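Local atomic coordinates of acylphosphatase (Coxiella burnetii, PDB entry 3TRG), a protein that catalyses the hydrolysis of acyl phosphates to a carboxylate and phosphate. Residues R32-E37 with T67-E72. Numbering follows the deposited sequence.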
loop_
_atom_site.group_PDB
_atom_site.type_symbol
_atom_site.label_atom_id
_atom_site.label_comp_id
_atom_site.label_asym_id
_atom_site.label_seq_id
_atom_site.Cartn_x
_atom_site.Cartn_y
_atom_site.Cartn_z
ATOM N N ARG A 32 -6.308 -2.004 -2.040
ATOM C CA ARG A 32 -6.510 -1.620 -3.441
ATOM C C ARG A 32 -7.495 -0.461 -3.555
ATOM O O ARG A 32 -7.256 0.500 -4.289
ATOM C CB ARG A 32 -6.987 -2.802 -4.291
ATOM C CG ARG A 32 -7.332 -2.417 -5.733
ATOM C CD ARG A 32 -8.053 -3.547 -6.472
ATOM N NE ARG A 32 -9.300 -3.895 -5.794
ATOM C CZ ARG A 32 -9.900 -5.078 -5.881
ATOM N NH1 ARG A 32 -9.373 -6.043 -6.627
ATOM N NH2 ARG A 32 -11.029 -5.297 -5.214
ATOM N N LYS A 33 -8.603 -0.549 -2.825
ATOM C CA LYS A 33 -9.620 0.500 -2.871
ATOM C C LYS A 33 -9.080 1.822 -2.335
ATOM O O LYS A 33 -9.290 2.879 -2.936
ATOM C CB LYS A 33 -10.868 0.083 -2.091
ATOM C CG LYS A 33 -12.021 1.085 -2.173
ATOM C CD LYS A 33 -13.284 0.500 -1.552
ATOM C CE LYS A 33 -14.474 1.450 -1.669
ATOM N NZ LYS A 33 -14.367 2.613 -0.747
ATOM N N LYS A 34 -8.387 1.762 -1.204
ATOM C CA LYS A 34 -7.801 2.961 -0.620
ATOM C C LYS A 34 -6.774 3.569 -1.572
ATOM O O LYS A 34 -6.764 4.777 -1.799
ATOM C CB LYS A 34 -7.169 2.647 0.737
ATOM C CG LYS A 34 -6.474 3.836 1.398
ATOM C CD LYS A 34 -7.411 5.014 1.591
ATOM C CE LYS A 34 -8.463 4.726 2.644
ATOM N NZ LYS A 34 -9.200 5.975 3.012
ATOM N N ALA A 35 -5.918 2.721 -2.136
ATOM C CA ALA A 35 -4.903 3.177 -3.077
ATOM C C ALA A 35 -5.532 3.862 -4.288
ATOM O O ALA A 35 -5.084 4.931 -4.708
ATOM C CB ALA A 35 -4.019 2.022 -3.511
ATOM N N GLU A 36 -6.565 3.249 -4.856
ATOM C CA GLU A 36 -7.243 3.842 -6.005
ATOM C C GLU A 36 -7.835 5.206 -5.659
ATOM O O GLU A 36 -7.738 6.149 -6.442
ATOM C CB GLU A 36 -8.307 2.887 -6.556
ATOM C CG GLU A 36 -7.685 1.649 -7.172
ATOM C CD GLU A 36 -8.699 0.716 -7.792
ATOM O OE1 GLU A 36 -9.891 0.776 -7.416
ATOM O OE2 GLU A 36 -8.294 -0.083 -8.660
ATOM N N GLU A 37 -8.428 5.314 -4.475
ATOM C CA GLU A 37 -8.986 6.586 -4.025
ATOM C C GLU A 37 -7.906 7.654 -3.892
ATOM O O GLU A 37 -8.171 8.844 -4.068
ATOM C CB GLU A 37 -9.759 6.398 -2.717
ATOM C CG GLU A 37 -11.051 5.624 -2.938
ATOM C CD GLU A 37 -11.665 5.071 -1.670
ATOM O OE1 GLU A 37 -11.034 5.160 -0.595
ATOM O OE2 GLU A 37 -12.788 4.533 -1.758
ATOM N N THR A 67 0.207 5.268 4.160
ATOM C CA THR A 67 1.000 4.668 5.232
ATOM C C THR A 67 0.392 4.927 6.611
ATOM O O THR A 67 0.519 4.096 7.506
ATOM C CB THR A 67 2.490 5.105 5.221
ATOM O OG1 THR A 67 2.592 6.524 5.387
ATOM C CG2 THR A 67 3.173 4.689 3.925
ATOM N N GLU A 68 -0.264 6.070 6.787
ATOM C CA GLU A 68 -0.908 6.343 8.067
ATOM C C GLU A 68 -2.163 5.489 8.210
ATOM O O GLU A 68 -2.438 4.943 9.278
ATOM C CB GLU A 68 -1.245 7.825 8.236
ATOM C CG GLU A 68 -1.987 8.103 9.540
ATOM C CD GLU A 68 -2.054 9.575 9.895
ATOM O OE1 GLU A 68 -1.273 10.371 9.330
ATOM O OE2 GLU A 68 -2.889 9.935 10.754
ATOM N N TRP A 69 -2.910 5.364 7.117
ATOM C CA TRP A 69 -4.135 4.581 7.117
ATOM C C TRP A 69 -3.875 3.094 7.376
ATOM O O TRP A 69 -4.720 2.394 7.941
ATOM C CB TRP A 69 -4.888 4.762 5.795
ATOM C CG TRP A 69 -6.087 3.876 5.701
ATOM C CD1 TRP A 69 -7.329 4.120 6.215
ATOM C CD2 TRP A 69 -6.153 2.586 5.081
ATOM N NE1 TRP A 69 -8.167 3.063 5.943
ATOM C CE2 TRP A 69 -7.468 2.111 5.246
ATOM C CE3 TRP A 69 -5.229 1.791 4.393
ATOM C CZ2 TRP A 69 -7.882 0.876 4.754
ATOM C CZ3 TRP A 69 -5.642 0.562 3.906
ATOM C CH2 TRP A 69 -6.956 0.117 4.090
ATOM N N LEU A 70 -2.709 2.608 6.964
ATOM C CA LEU A 70 -2.393 1.193 7.132
ATOM C C LEU A 70 -2.332 0.774 8.597
ATOM O O LEU A 70 -2.439 -0.408 8.909
ATOM C CB LEU A 70 -1.087 0.829 6.413
ATOM C CG LEU A 70 -1.176 0.781 4.885
ATOM C CD1 LEU A 70 0.212 0.653 4.288
ATOM C CD2 LEU A 70 -2.078 -0.360 4.409
ATOM N N TRP A 71 -2.165 1.739 9.497
ATOM C CA TRP A 71 -2.177 1.425 10.927
ATOM C C TRP A 71 -3.588 1.113 11.401
ATOM O O TRP A 71 -3.774 0.481 12.437
ATOM C CB TRP A 71 -1.590 2.568 11.756
ATOM C CG TRP A 71 -0.105 2.671 11.673
ATOM C CD1 TRP A 71 0.614 3.453 10.819
ATOM C CD2 TRP A 71 0.853 1.977 12.485
ATOM N NE1 TRP A 71 1.958 3.288 11.044
ATOM C CE2 TRP A 71 2.132 2.388 12.064
ATOM C CE3 TRP A 71 0.752 1.050 13.528
ATOM C CZ2 TRP A 71 3.304 1.901 12.645
ATOM C CZ3 TRP A 71 1.918 0.570 14.105
ATOM C CH2 TRP A 71 3.175 0.994 13.661
ATOM N N GLU A 72 -4.579 1.570 10.643
ATOM C CA GLU A 72 -5.978 1.309 10.961
ATOM C C GLU A 72 -6.495 0.106 10.179
ATOM O O GLU A 72 -6.980 -0.864 10.759
ATOM C CB GLU A 72 -6.843 2.536 10.666
ATOM C CG GLU A 72 -8.326 2.317 10.937
ATOM C CD GLU A 72 -9.169 3.544 10.639
ATOM O OE1 GLU A 72 -8.600 4.574 10.220
ATOM O OE2 GLU A 72 -10.402 3.477 10.823
#
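Lys-34 lies over one face of the indole of Trp-69, and this single pair makes the whole contact. The methylene next to the ammonium, CE, sits above the five-membered ring, 3.7 Å from its centroid and 7° off the ring normal, a CH-pi contact. CE lies 3.7 Å from NE1 of Trp-69. Nearer the backbone, CG of Lys-34 rests 3.8 Å from CE3 of Trp-69; the chain crosses from the six-membered to the five-membered half, touching with CG and CE while CD arches away. Bends at chi2 and chi3 fold the lysine down on the indole instead of letting it extend away. NZ consequently lies over the same face, 4.4 Å from the five-membered ring centroid and 23° off its normal, as a cation-pi pair. Lysine suits this place because its methylenes can pack on a flat hydrophobic surface while the charge probably gains from the electron-rich face; tryptophan offers a plate long enough to take both. In Trp-69, CG stands anti to the backbone N (chi1 175°), which carries the indole across toward the other helix. One turn from Lys-33, Glu-37 forms a salt bridge along its own helix, accepting a hydrogen bond from NZ of Lys-33 at OE2, 2.7 Å away, on the syn side of the carboxylate.

The arrangement joins the two helices of the ferredoxin-like alpha/beta sandwich of acylphosphatases at their surface. Trp-69, carried by helix 60-69, also packs on Ser-30 and Val-31 of helix 27-37, while Leu-70 reaches Val-16 and Val-82 on strands 11-19 and 78-87. Ala-35, small enough for a buried position, meets Phe-95 of strand 95-97, so helix 27-37 packs on that edge strand while helix 60-69 packs on 11-19 and 78-87.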